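Side-chain contacts in RavA (Legionella pneumophila str. Paris, PDB 6WO6), which is an effector of this bacterial pathogen, probably delivered into host cells and acting there during infection: residues A84-V87 and K88-I92; N156-P159 and Q160-F163; K236-F240 and C241-S245; N269-Q272 and F273-R277; V313-D316 and I317-L321. The protein carries 2 engineered substitutions. All coordinates share one frame; numbering follows the deposited sequence.

Contact 1: A84-V87 and K88-I92; sequences AYQV and KKRII
Val-87 and Ile-91 lie one helical turn apart with their side chains alongside each other, pointing the same way, an apolar example of i to i+4 pairing along a helix. CG1 of Val-87 rests 3.9 Å from CD1 of Ile-91. The branch gets there because CG1 stands opposite the backbone nitrogen (chi1 172°), which turns it toward the following turn. On the more polar flank Gln-86 and Arg-90 approach each other obliquely, amide and guanidinium planes 78° apart. OE1 of Gln-86 comes within 2.9 Å of NH2 of Arg-90, reached by an arginine chain extended from CG to NE and a glutamine chain folded at chi2.

Lys-89 runs beside Tyr-85, and its CB sits over one face of the tyrosine ring in a CH-pi contact, 4.3 Å from the ring centroid. Farther along, CD of Lys-89 lies 3.9 Å from OH of Tyr-85. Regular i to i+4 bonds carry the backbone through the stretch, among them Lys-89 N to Tyr-85 O at 2.8 Å.

The ammonium of Lys-88 bonds to the carbonyl oxygens of Val-49 and Cys-52. Around helix 77-92, Tyr-85 packs on helix 54-66, while Val-87 and Ile-91 meet Phe-116 of helix 115-118 and Ile-91 also reaches Val-126 and Leu-127 of helix 120-127.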
loop_
_atom_site.group_PDB
_atom_site.type_symbol
_atom_site.label_atom_id
_atom_site.label_comp_id
_atom_site.label_asym_id
_atom_site.label_seq_id
_atom_site.Cartn_x
_atom_site.Cartn_y
_atom_site.Cartn_z
ATOM N N ALA A 84 -16.565 -5.380 -24.307
ATOM C CA ALA A 84 -16.866 -5.168 -22.894
ATOM C C ALA A 84 -16.196 -6.226 -22.021
ATOM O O ALA A 84 -15.632 -5.905 -20.960
ATOM C CB ALA A 84 -18.378 -5.168 -22.676
ATOM N N TYR A 85 -16.260 -7.494 -22.444
ATOM C CA TYR A 85 -15.544 -8.543 -21.727
ATOM C C TYR A 85 -14.053 -8.246 -21.674
ATOM O O TYR A 85 -13.404 -8.490 -20.653
ATOM C CB TYR A 85 -15.784 -9.909 -22.371
ATOM C CG TYR A 85 -14.817 -10.972 -21.879
ATOM C CD1 TYR A 85 -15.025 -11.621 -20.669
ATOM C CD2 TYR A 85 -13.690 -11.313 -22.619
ATOM C CE1 TYR A 85 -14.141 -12.585 -20.210
ATOM C CE2 TYR A 85 -12.801 -12.273 -22.168
ATOM C CZ TYR A 85 -13.031 -12.907 -20.963
ATOM O OH TYR A 85 -12.150 -13.865 -20.512
ATOM N N GLN A 86 -13.490 -7.735 -22.772
ATOM C CA GLN A 86 -12.071 -7.390 -22.791
ATOM C C GLN A 86 -11.754 -6.333 -21.743
ATOM O O GLN A 86 -10.780 -6.459 -20.989
ATOM C CB GLN A 86 -11.671 -6.904 -24.184
ATOM C CG GLN A 86 -11.538 -8.008 -25.217
ATOM C CD GLN A 86 -10.301 -8.854 -25.000
ATOM O OE1 GLN A 86 -9.200 -8.474 -25.396
ATOM N NE2 GLN A 86 -10.477 -10.005 -24.364
ATOM N N VAL A 87 -12.572 -5.280 -21.687
ATOM C CA VAL A 87 -12.363 -4.222 -20.697
ATOM C C VAL A 87 -12.358 -4.802 -19.287
ATOM O O VAL A 87 -11.415 -4.589 -18.507
ATOM C CB VAL A 87 -13.433 -3.125 -20.848
ATOM C CG1 VAL A 87 -13.338 -2.132 -19.697
ATOM C CG2 VAL A 87 -13.279 -2.416 -22.183
ATOM N N LYS A 88 -13.407 -5.553 -18.939
ATOM C CA LYS A 88 -13.506 -6.056 -17.572
ATOM C C LYS A 88 -12.399 -7.059 -17.258
ATOM O O LYS A 88 -11.843 -7.048 -16.153
ATOM C CB LYS A 88 -14.878 -6.680 -17.322
ATOM C CG LYS A 88 -15.004 -7.307 -15.937
ATOM C CD LYS A 88 -16.391 -7.128 -15.342
ATOM C CE LYS A 88 -16.513 -7.864 -14.012
ATOM N NZ LYS A 88 -17.866 -7.709 -13.407
ATOM N N LYS A 89 -12.057 -7.927 -18.212
ATOM C CA LYS A 89 -11.017 -8.922 -17.977
ATOM C C LYS A 89 -9.669 -8.255 -17.744
ATOM O O LYS A 89 -8.945 -8.603 -16.803
ATOM C CB LYS A 89 -10.946 -9.890 -19.162
ATOM C CG LYS A 89 -9.883 -10.969 -19.037
ATOM C CD LYS A 89 -10.169 -11.877 -17.852
ATOM C CE LYS A 89 -8.949 -12.018 -16.952
ATOM N NZ LYS A 89 -9.316 -12.547 -15.607
ATOM N N ARG A 90 -9.319 -7.277 -18.586
ATOM C CA ARG A 90 -8.028 -6.618 -18.441
ATOM C C ARG A 90 -7.956 -5.780 -17.172
ATOM O O ARG A 90 -6.878 -5.652 -16.582
ATOM C CB ARG A 90 -7.736 -5.756 -19.668
ATOM C CG ARG A 90 -7.526 -6.564 -20.934
ATOM C CD ARG A 90 -7.228 -5.674 -22.122
ATOM N NE ARG A 90 -7.170 -6.443 -23.360
ATOM C CZ ARG A 90 -6.919 -5.920 -24.554
ATOM N NH1 ARG A 90 -6.699 -4.619 -24.676
ATOM N NH2 ARG A 90 -6.886 -6.699 -25.627
ATOM N N ILE A 91 -9.079 -5.207 -16.728
ATOM C CA ILE A 91 -9.037 -4.451 -15.480
ATOM C C ILE A 91 -8.944 -5.389 -14.281
ATOM O O ILE A 91 -8.151 -5.162 -13.361
ATOM C CB ILE A 91 -10.249 -3.510 -15.376
ATOM C CG1 ILE A 91 -10.091 -2.344 -16.352
ATOM C CG2 ILE A 91 -10.408 -3.001 -13.949
ATOM C CD1 ILE A 91 -11.290 -1.423 -16.403
ATOM N N ILE A 92 -9.736 -6.464 -14.273
ATOM C CA ILE A 92 -9.776 -7.349 -13.113
ATOM C C ILE A 92 -8.499 -8.174 -13.001
ATOM O O ILE A 92 -8.081 -8.534 -11.893
ATOM C CB ILE A 92 -11.044 -8.224 -13.178
ATOM C CG1 ILE A 92 -12.223 -7.485 -12.540
ATOM C CG2 ILE A 92 -10.833 -9.583 -12.525
ATOM C CD1 ILE A 92 -11.939 -6.978 -11.141
#

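Contact 2: N156-P159 and Q160-F163; sequences NIFP and QSLF
OG of Ser-161 donates a hydrogen bond of 2.6 Å to O of Phe-158, the shortest polar link across the turn, and it also accepts a weak bond from the backbone N of Ala-164. The hydroxyl reaches the carbonyl from above its plane, 39° out of it, instead of along a lone pair. A chi1 of 56° sets OG between the backbone nitrogen and the carbonyl carbon of its own residue, the crowded position, and from there it can face both partners. This is a worked case of N-capping: Ser-161 stands just before helix 162-181, while Phe-158 is the first residue to leave the helical conformation of helix 147-157. Between them Gln-160, with phi and psi both positive, helps the chain reverse.

The two phenylalanines meet obliquely, their ring planes 73° apart. CD2 of Phe-158 lies at the edge of the Phe-163 ring and in its plane, 3.8 Å from CD2 of that ring. CG2 of Ile-157 sits over the centre of one face of Phe-158, 3.7 Å above the ring plane. Both rings are buried, packing against each other and on Leu-127 of helix 120-127.

One serine hydroxyl thus serves two backbone groups at once: as donor to the carbonyl of the first residue past one helix, and as weak acceptor from an amide in the first turn of the next.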
loop_
_atom_site.group_PDB
_atom_site.type_symbol
_atom_site.label_atom_id
_atom_site.label_comp_id
_atom_site.label_asym_id
_atom_site.label_seq_id
_atom_site.Cartn_x
_atom_site.Cartn_y
_atom_site.Cartn_z
ATOM N N ASN A 156 -3.797 9.380 -18.318
ATOM C CA ASN A 156 -4.222 9.629 -19.690
ATOM C C ASN A 156 -5.508 8.892 -20.025
ATOM O O ASN A 156 -6.325 9.402 -20.799
ATOM C CB ASN A 156 -3.117 9.230 -20.670
ATOM C CG ASN A 156 -1.892 10.116 -20.561
ATOM O OD1 ASN A 156 -1.980 11.268 -20.134
ATOM N ND2 ASN A 156 -0.738 9.583 -20.952
ATOM N N ILE A 157 -5.711 7.711 -19.448
ATOM C CA ILE A 157 -6.869 6.889 -19.784
ATOM C C ILE A 157 -8.042 7.164 -18.853
ATOM O O ILE A 157 -9.195 7.184 -19.290
ATOM C CB ILE A 157 -6.467 5.403 -19.770
ATOM C CG1 ILE A 157 -5.490 5.117 -20.913
ATOM C CG2 ILE A 157 -7.697 4.512 -19.867
ATOM C CD1 ILE A 157 -5.009 3.689 -20.973
ATOM N N PHE A 158 -7.776 7.393 -17.567
ATOM C CA PHE A 158 -8.811 7.668 -16.572
ATOM C C PHE A 158 -8.596 9.061 -15.989
ATOM O O PHE A 158 -8.283 9.208 -14.800
ATOM C CB PHE A 158 -8.809 6.610 -15.471
ATOM C CG PHE A 158 -8.909 5.202 -15.983
ATOM C CD1 PHE A 158 -10.053 4.766 -16.632
ATOM C CD2 PHE A 158 -7.862 4.312 -15.812
ATOM C CE1 PHE A 158 -10.146 3.470 -17.106
ATOM C CE2 PHE A 158 -7.950 3.013 -16.284
ATOM C CZ PHE A 158 -9.095 2.592 -16.931
ATOM N N PRO A 159 -8.778 10.108 -16.794
ATOM C CA PRO A 159 -8.433 11.458 -16.332
ATOM C C PRO A 159 -9.439 11.971 -15.312
ATOM O O PRO A 159 -10.653 11.864 -15.506
ATOM C CB PRO A 159 -8.461 12.286 -17.620
ATOM C CG PRO A 159 -9.466 11.588 -18.468
ATOM C CD PRO A 159 -9.375 10.122 -18.140
ATOM N N GLN A 160 -8.914 12.535 -14.220
ATOM C CA GLN A 160 -9.719 13.108 -13.141
ATOM C C GLN A 160 -10.676 12.069 -12.559
ATOM O O GLN A 160 -11.868 12.321 -12.382
ATOM C CB GLN A 160 -10.477 14.350 -13.616
ATOM C CG GLN A 160 -9.587 15.439 -14.197
ATOM C CD GLN A 160 -8.631 16.019 -13.176
ATOM O OE1 GLN A 160 -8.869 15.941 -11.972
ATOM N NE2 GLN A 160 -7.542 16.607 -13.651
ATOM N N SER A 161 -10.140 10.892 -12.260
ATOM C CA SER A 161 -10.911 9.799 -11.692
ATOM C C SER A 161 -10.424 9.474 -10.286
ATOM O O SER A 161 -9.296 9.797 -9.901
ATOM C CB SER A 161 -10.818 8.550 -12.574
ATOM O OG SER A 161 -9.467 8.176 -12.772
ATOM N N LEU A 162 -11.302 8.825 -9.517
ATOM C CA LEU A 162 -10.924 8.376 -8.180
ATOM C C LEU A 162 -9.768 7.387 -8.244
ATOM O O LEU A 162 -8.887 7.388 -7.374
ATOM C CB LEU A 162 -12.130 7.746 -7.485
ATOM C CG LEU A 162 -12.017 7.374 -6.006
ATOM C CD1 LEU A 162 -11.789 8.615 -5.160
ATOM C CD2 LEU A 162 -13.270 6.640 -5.549
ATOM N N PHE A 163 -9.744 6.551 -9.283
ATOM C CA PHE A 163 -8.717 5.522 -9.402
ATOM C C PHE A 163 -7.327 6.133 -9.551
ATOM O O PHE A 163 -6.374 5.707 -8.885
ATOM C CB PHE A 163 -9.042 4.613 -10.589
ATOM C CG PHE A 163 -7.983 3.597 -10.882
ATOM C CD1 PHE A 163 -7.503 2.772 -9.878
ATOM C CD2 PHE A 163 -7.475 3.459 -12.164
ATOM C CE1 PHE A 163 -6.528 1.832 -10.146
ATOM C CE2 PHE A 163 -6.501 2.518 -12.441
ATOM C CZ PHE A 163 -6.027 1.704 -11.432
#

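Contact 3: K236-F240 and C241-S245; sequences KIKGF and CAEDS
Lys-238 and Glu-243 link the last turn of helix 230-240 to the loop that follows it: NZ of the lysine lies 3.5 Å from OE1 of the glutamate, a long salt bridge between side chains that cross obliquely. The lysine reaches it by bending at chi2, chi3 and chi4, whereas the glutamate carries on extended beyond CG.

Among the hydrogen bonds, N of Cys-241 gives one to O of Ile-237 at 2.7 Å, a weak one because its N-H is poorly aimed (128°). It marks the end of helix 230-240, since Cys-241 is the first residue to leave helical geometry. A type I beta turn from Ala-242 to Ser-245 then brings the chain to the N-cap position of helix 246-265, so a short connection carrying a type I turn links two consecutive helices. Its turn is held twice at one acceptor: O of Ala-242 takes N of Ser-245 and, in the carbonyl plane, OG of Ser-245 at 2.7 Å.

Sulfur and apolar contacts complete the inventory. SG of Cys-241 stands obliquely to the Phe-240 ring, 4.3 Å from its centroid, with CE1 of Phe-240 nearest at 3.6 Å. CB of Cys-241 touches CG2 of Ile-237 at 4.1 Å, and the Phe-240 ring stacks with Phe-207.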
loop_
_atom_site.group_PDB
_atom_site.type_symbol
_atom_site.label_atom_id
_atom_site.label_comp_id
_atom_site.label_asym_id
_atom_site.label_seq_id
_atom_site.Cartn_x
_atom_site.Cartn_y
_atom_site.Cartn_z
ATOM N N LYS A 236 0.704 9.838 15.230
ATOM C CA LYS A 236 0.508 9.379 13.856
ATOM C C LYS A 236 0.679 7.867 13.742
ATOM O O LYS A 236 -0.113 7.195 13.060
ATOM C CB LYS A 236 1.466 10.116 12.921
ATOM C CG LYS A 236 1.000 11.534 12.620
ATOM C CD LYS A 236 2.081 12.391 11.991
ATOM C CE LYS A 236 1.560 13.799 11.745
ATOM N NZ LYS A 236 2.623 14.708 11.244
ATOM N N ILE A 237 1.693 7.308 14.410
ATOM C CA ILE A 237 1.873 5.856 14.395
ATOM C C ILE A 237 0.643 5.166 14.973
ATOM O O ILE A 237 0.092 4.237 14.372
ATOM C CB ILE A 237 3.152 5.459 15.149
ATOM C CG1 ILE A 237 4.384 6.015 14.432
ATOM C CG2 ILE A 237 3.246 3.946 15.270
ATOM C CD1 ILE A 237 5.652 5.931 15.248
ATOM N N LYS A 238 0.180 5.621 16.142
ATOM C CA LYS A 238 -1.052 5.072 16.700
ATOM C C LYS A 238 -2.252 5.338 15.803
ATOM O O LYS A 238 -3.278 4.663 15.934
ATOM C CB LYS A 238 -1.299 5.633 18.104
ATOM C CG LYS A 238 -0.685 4.789 19.214
ATOM C CD LYS A 238 0.307 5.586 20.044
ATOM C CE LYS A 238 -0.318 6.111 21.331
ATOM N NZ LYS A 238 -0.613 5.017 22.301
ATOM N N GLY A 239 -2.144 6.298 14.895
ATOM C CA GLY A 239 -3.208 6.575 13.957
ATOM C C GLY A 239 -3.311 5.566 12.832
ATOM O O GLY A 239 -4.417 5.140 12.487
ATOM N N PHE A 240 -2.183 5.178 12.231
ATOM C CA PHE A 240 -2.234 4.204 11.141
ATOM C C PHE A 240 -1.657 2.838 11.513
ATOM O O PHE A 240 -1.524 1.978 10.634
ATOM C CB PHE A 240 -1.551 4.754 9.879
ATOM C CG PHE A 240 -0.061 4.927 9.997
ATOM C CD1 PHE A 240 0.799 3.870 9.746
ATOM C CD2 PHE A 240 0.481 6.160 10.319
ATOM C CE1 PHE A 240 2.169 4.029 9.847
ATOM C CE2 PHE A 240 1.852 6.326 10.417
ATOM C CZ PHE A 240 2.696 5.259 10.176
ATOM N N CYS A 241 -1.323 2.606 12.780
ATOM C CA CYS A 241 -0.880 1.294 13.231
ATOM C C CYS A 241 -1.711 0.855 14.429
ATOM O O CYS A 241 -2.353 1.667 15.099
ATOM C CB CYS A 241 0.607 1.277 13.618
ATOM S SG CYS A 241 1.755 1.344 12.237
ATOM N N ALA A 242 -1.687 -0.449 14.690
ATOM C CA ALA A 242 -2.307 -0.976 15.897
ATOM C C ALA A 242 -1.549 -0.497 17.129
ATOM O O ALA A 242 -0.324 -0.343 17.105
ATOM C CB ALA A 242 -2.338 -2.504 15.857
ATOM N N GLU A 243 -2.289 -0.252 18.211
ATOM C CA GLU A 243 -1.662 0.201 19.448
ATOM C C GLU A 243 -0.725 -0.850 20.029
ATOM O O GLU A 243 0.207 -0.501 20.764
ATOM C CB GLU A 243 -2.741 0.584 20.463
ATOM C CG GLU A 243 -2.219 1.260 21.721
ATOM C CD GLU A 243 -3.335 1.814 22.583
ATOM O OE1 GLU A 243 -3.100 2.810 23.300
ATOM O OE2 GLU A 243 -4.452 1.256 22.537
ATOM N N ASP A 244 -0.941 -2.124 19.709
ATOM C CA ASP A 244 -0.059 -3.204 20.128
ATOM C C ASP A 244 0.893 -3.641 19.023
ATOM O O ASP A 244 1.541 -4.684 19.155
ATOM C CB ASP A 244 -0.882 -4.399 20.618
ATOM C CG ASP A 244 -1.830 -4.930 19.559
ATOM O OD1 ASP A 244 -1.359 -5.584 18.603
ATOM O OD2 ASP A 244 -3.050 -4.693 19.683
ATOM N N SER A 245 0.985 -2.879 17.936
ATOM C CA SER A 245 1.928 -3.200 16.880
ATOM C C SER A 245 3.357 -3.039 17.382
ATOM O O SER A 245 3.627 -2.322 18.349
ATOM C CB SER A 245 1.708 -2.303 15.663
ATOM O OG SER A 245 2.036 -0.957 15.965
#

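Contact 4: N269-Q272 and F273-R277; sequences NPEQ and FFSSR
A short, weakly bonded helical turn of about six residues, with Pro-270 near its start, brings Glu-271 and Ser-275 together. OG of Ser-275 donates to OE2 of Glu-271 at 2.8 Å, meeting the carboxylate from 60° above its plane. The glutamate gets there by turning at chi2 (-94°), which bends the chain so that its carboxylate meets the serine four residues on.

The backbone mixes two spacings. N of Phe-273 bonds to O of Pro-270 at 2.9 Å, and N of Phe-274 to O of Glu-271 at the same length, both i to i+3 and both coming from well above the carbonyl plane. That second carbonyl also receives N of Ser-275 at 3.0 Å, an i to i+4 bond nearly along the C=O axis. Last comes N of Ser-276 to O of Gln-272, 3.2 Å and weak.

The two buried phenylalanines lie together. CD2 of Phe-273 sits over the centre of one face of Phe-274, 3.7 Å above its plane, and CD2 of Phe-274 lies in plane at the edge of Phe-273. Both rings meet Phe-279 and touch Leu-265 of helix 246-265, while the glutamate side chain also touches Leu-306 and Leu-309.

Double use of one carbonyl by amides three and four residues on is characteristic of a short helix part way between 3-10 and alpha.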
loop_
_atom_site.group_PDB
_atom_site.type_symbol
_atom_site.label_atom_id
_atom_site.label_comp_id
_atom_site.label_asym_id
_atom_site.label_seq_id
_atom_site.Cartn_x
_atom_site.Cartn_y
_atom_site.Cartn_z
ATOM N N ASN A 269 23.678 11.515 39.507
ATOM C CA ASN A 269 23.893 10.173 40.045
ATOM C C ASN A 269 23.757 9.139 38.930
ATOM O O ASN A 269 22.754 8.414 38.861
ATOM C CB ASN A 269 22.911 9.870 41.175
ATOM C CG ASN A 269 23.531 10.036 42.550
ATOM O OD1 ASN A 269 24.256 9.159 43.027
ATOM N ND2 ASN A 269 23.240 11.159 43.199
ATOM N N PRO A 270 24.757 9.033 38.047
ATOM C CA PRO A 270 24.663 8.054 36.949
ATOM C C PRO A 270 24.481 6.620 37.416
ATOM O O PRO A 270 23.931 5.803 36.665
ATOM C CB PRO A 270 25.994 8.239 36.207
ATOM C CG PRO A 270 26.410 9.635 36.523
ATOM C CD PRO A 270 25.970 9.864 37.940
ATOM N N GLU A 271 24.923 6.291 38.634
ATOM C CA GLU A 271 24.741 4.940 39.156
ATOM C C GLU A 271 23.267 4.557 39.224
ATOM O O GLU A 271 22.918 3.391 39.004
ATOM C CB GLU A 271 25.398 4.827 40.536
ATOM C CG GLU A 271 25.049 3.565 41.313
ATOM C CD GLU A 271 23.884 3.775 42.261
ATOM O OE1 GLU A 271 23.622 4.939 42.633
ATOM O OE2 GLU A 271 23.228 2.779 42.631
ATOM N N GLN A 272 22.389 5.526 39.515
ATOM C CA GLN A 272 20.955 5.254 39.530
ATOM C C GLN A 272 20.465 4.744 38.181
ATOM O O GLN A 272 19.478 4.001 38.119
ATOM C CB GLN A 272 20.180 6.512 39.924
ATOM C CG GLN A 272 20.548 7.073 41.283
ATOM C CD GLN A 272 19.795 8.350 41.600
ATOM O OE1 GLN A 272 19.133 8.928 40.734
ATOM N NE2 GLN A 272 19.891 8.797 42.848
ATOM N N PHE A 273 21.134 5.129 37.093
ATOM C CA PHE A 273 20.758 4.613 35.783
ATOM C C PHE A 273 20.963 3.106 35.704
ATOM O O PHE A 273 20.173 2.399 35.065
ATOM C CB PHE A 273 21.558 5.316 34.690
ATOM C CG PHE A 273 21.297 4.778 33.312
ATOM C CD1 PHE A 273 20.163 5.158 32.610
ATOM C CD2 PHE A 273 22.180 3.892 32.719
ATOM C CE1 PHE A 273 19.916 4.667 31.338
ATOM C CE2 PHE A 273 21.939 3.395 31.450
ATOM C CZ PHE A 273 20.804 3.784 30.758
ATOM N N PHE A 274 22.015 2.595 36.344
ATOM C CA PHE A 274 22.358 1.183 36.226
ATOM C C PHE A 274 21.733 0.322 37.312
ATOM O O PHE A 274 21.532 -0.879 37.094
ATOM C CB PHE A 274 23.879 1.011 36.248
ATOM C CG PHE A 274 24.576 1.661 35.085
ATOM C CD1 PHE A 274 24.729 0.982 33.884
ATOM C CD2 PHE A 274 25.077 2.949 35.190
ATOM C CE1 PHE A 274 25.369 1.574 32.805
ATOM C CE2 PHE A 274 25.719 3.548 34.118
ATOM C CZ PHE A 274 25.863 2.856 32.922
ATOM N N SER A 275 21.415 0.896 38.472
ATOM C CA SER A 275 20.844 0.138 39.578
ATOM C C SER A 275 19.324 0.211 39.633
ATOM O O SER A 275 18.721 -0.427 40.502
ATOM C CB SER A 275 21.426 0.623 40.908
ATOM O OG SER A 275 21.021 1.950 41.188
ATOM N N SER A 276 18.693 0.965 38.736
ATOM C CA SER A 276 17.244 1.093 38.757
ATOM C C SER A 276 16.575 -0.174 38.239
ATOM O O SER A 276 17.155 -0.943 37.468
ATOM C CB SER A 276 16.804 2.291 37.919
ATOM O OG SER A 276 15.399 2.301 37.750
ATOM N N ARG A 277 15.332 -0.387 38.675
ATOM C CA ARG A 277 14.555 -1.521 38.192
ATOM C C ARG A 277 14.216 -1.394 36.711
ATOM O O ARG A 277 13.883 -2.400 36.075
ATOM C CB ARG A 277 13.274 -1.665 39.014
ATOM C CG ARG A 277 12.351 -0.459 38.921
ATOM C CD ARG A 277 11.984 0.074 40.295
ATOM N NE ARG A 277 11.254 1.336 40.210
ATOM C CZ ARG A 277 11.804 2.535 40.384
ATOM N NH1 ARG A 277 11.059 3.628 40.282
ATOM N NH2 ARG A 277 13.097 2.643 40.665
#

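Contact 5: V313-D316 and I317-L321; sequences VRSD and ISRKL
Along residues 313-321 of helix 311-327 the backbone runs in regular i to i+4 bonds, with N of Ile-317 to O of Val-313 at 2.9 Å and N of Lys-320 to O of Asp-316 at 3.0 Å. Asp-316 is the centre of the side-chain arrangement, with positive groups at both of its carboxylate oxygens. OD2 lies 3.2 Å from NZ of Lys-320, a salt bridge whose hydrogen bond is weak. OD1 is 3.6 Å from NH2 of Arg-319, where the two side chains cross at about a right angle and the flat groups stand 70° apart. Two cations so near would probably favour the charged form of the aspartate.

OG of Ser-318 lies 2.8 Å from O of Arg-314 and equally far from O of Ser-315; its single proton can serve either. A chi1 of 43° turns the hydroxyl back onto the helix to reach them. CD1 of Ile-317 packs alongside CG1 of Val-313, 4.1 Å away.

On the inner face of the helix, Ile-317 touches Leu-306 and, together with Leu-321, rests on Phe-274 of helix 270-275, while Lys-320 contacts Phe-279 in the loop that follows that helix.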
loop_
_atom_site.group_PDB
_atom_site.type_symbol
_atom_site.label_atom_id
_atom_site.label_comp_id
_atom_site.label_asym_id
_atom_site.label_seq_id
_atom_site.Cartn_x
_atom_site.Cartn_y
_atom_site.Cartn_z
ATOM N N VAL A 313 31.414 -2.998 41.137
ATOM C CA VAL A 313 30.354 -2.204 40.519
ATOM C C VAL A 313 30.910 -1.356 39.380
ATOM O O VAL A 313 30.326 -1.291 38.289
ATOM C CB VAL A 313 29.655 -1.336 41.581
ATOM C CG1 VAL A 313 28.501 -0.560 40.961
ATOM C CG2 VAL A 313 29.173 -2.201 42.734
ATOM N N ARG A 314 32.039 -0.683 39.621
ATOM C CA ARG A 314 32.655 0.136 38.581
ATOM C C ARG A 314 33.046 -0.705 37.371
ATOM O O ARG A 314 32.788 -0.317 36.222
ATOM C CB ARG A 314 33.870 0.871 39.152
ATOM C CG ARG A 314 33.508 2.086 39.992
ATOM C CD ARG A 314 34.583 2.446 41.020
ATOM N NE ARG A 314 35.911 2.608 40.435
ATOM C CZ ARG A 314 36.959 1.850 40.741
ATOM N NH1 ARG A 314 36.838 0.880 41.635
ATOM N NH2 ARG A 314 38.133 2.066 40.161
ATOM N N SER A 315 33.665 -1.866 37.610
ATOM C CA SER A 315 34.062 -2.734 36.506
ATOM C C SER A 315 32.849 -3.237 35.731
ATOM O O SER A 315 32.877 -3.292 34.496
ATOM C CB SER A 315 34.886 -3.910 37.032
ATOM O OG SER A 315 35.209 -4.810 35.986
ATOM N N ASP A 316 31.776 -3.602 36.437
ATOM C CA ASP A 316 30.567 -4.076 35.771
ATOM C C ASP A 316 29.949 -2.984 34.903
ATOM O O ASP A 316 29.542 -3.238 33.759
ATOM C CB ASP A 316 29.570 -4.574 36.822
ATOM C CG ASP A 316 28.257 -5.029 36.220
ATOM O OD1 ASP A 316 28.251 -6.048 35.497
ATOM O OD2 ASP A 316 27.228 -4.369 36.480
ATOM N N ILE A 317 29.889 -1.755 35.424
ATOM C CA ILE A 317 29.311 -0.652 34.660
ATOM C C ILE A 317 30.150 -0.362 33.421
ATOM O O ILE A 317 29.612 -0.156 32.324
ATOM C CB ILE A 317 29.158 0.595 35.555
ATOM C CG1 ILE A 317 28.058 0.371 36.596
ATOM C CG2 ILE A 317 28.867 1.837 34.717
ATOM C CD1 ILE A 317 27.834 1.552 37.514
ATOM N N SER A 318 31.479 -0.350 33.567
ATOM C CA SER A 318 32.331 -0.085 32.409
ATOM C C SER A 318 32.228 -1.204 31.376
ATOM O O SER A 318 32.238 -0.941 30.166
ATOM C CB SER A 318 33.778 0.116 32.853
ATOM O OG SER A 318 34.146 -0.848 33.821
ATOM N N ARG A 319 32.116 -2.454 31.833
ATOM C CA ARG A 319 31.919 -3.574 30.917
ATOM C C ARG A 319 30.638 -3.401 30.113
ATOM O O ARG A 319 30.629 -3.558 28.883
ATOM C CB ARG A 319 31.884 -4.881 31.708
ATOM C CG ARG A 319 32.718 -6.009 31.132
ATOM C CD ARG A 319 33.240 -6.893 32.257
ATOM N NE ARG A 319 32.174 -7.282 33.178
ATOM C CZ ARG A 319 32.358 -7.551 34.467
ATOM N NH1 ARG A 319 33.569 -7.465 34.999
ATOM N NH2 ARG A 319 31.327 -7.897 35.230
ATOM N N LYS A 320 29.536 -3.082 30.800
ATOM C CA LYS A 320 28.266 -2.891 30.110
ATOM C C LYS A 320 28.342 -1.737 29.118
ATOM O O LYS A 320 27.803 -1.828 28.008
ATOM C CB LYS A 320 27.144 -2.660 31.121
ATOM C CG LYS A 320 26.758 -3.904 31.900
ATOM C CD LYS A 320 25.739 -3.588 32.980
ATOM C CE LYS A 320 25.450 -4.809 33.841
ATOM N NZ LYS A 320 24.461 -4.513 34.918
ATOM N N LEU A 321 29.047 -0.677 29.458
ATOM C CA LEU A 321 29.068 0.468 28.525
ATOM C C LEU A 321 29.881 0.140 27.278
ATOM O O LEU A 321 29.550 0.641 26.221
ATOM C CB LEU A 321 29.655 1.670 29.259
ATOM C CG LEU A 321 28.705 2.361 30.223
ATOM C CD1 LEU A 321 29.305 3.657 30.722
ATOM C CD2 LEU A 321 27.373 2.617 29.560
#

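All five contacts are local and follow one another along the chain, so none nests within or crosses another. Contact 1 lies within helix 77-92 and closes no loop. Contact 2 closes the tight turn between helices 147-157 and 162-181; its centre is about 17 Å from that of contact 1, with helices 115-118 and 120-127 touched by both. Contact 3, on the other side of the chain's centre, closes the turn between helices 230-240 and 246-265. Contact 4 lies mainly within short helix 270-275 and contact 5 within helix 311-327, so neither closes a long loop; their centres are about 12 Å apart, and they touch directly, joining the two helices.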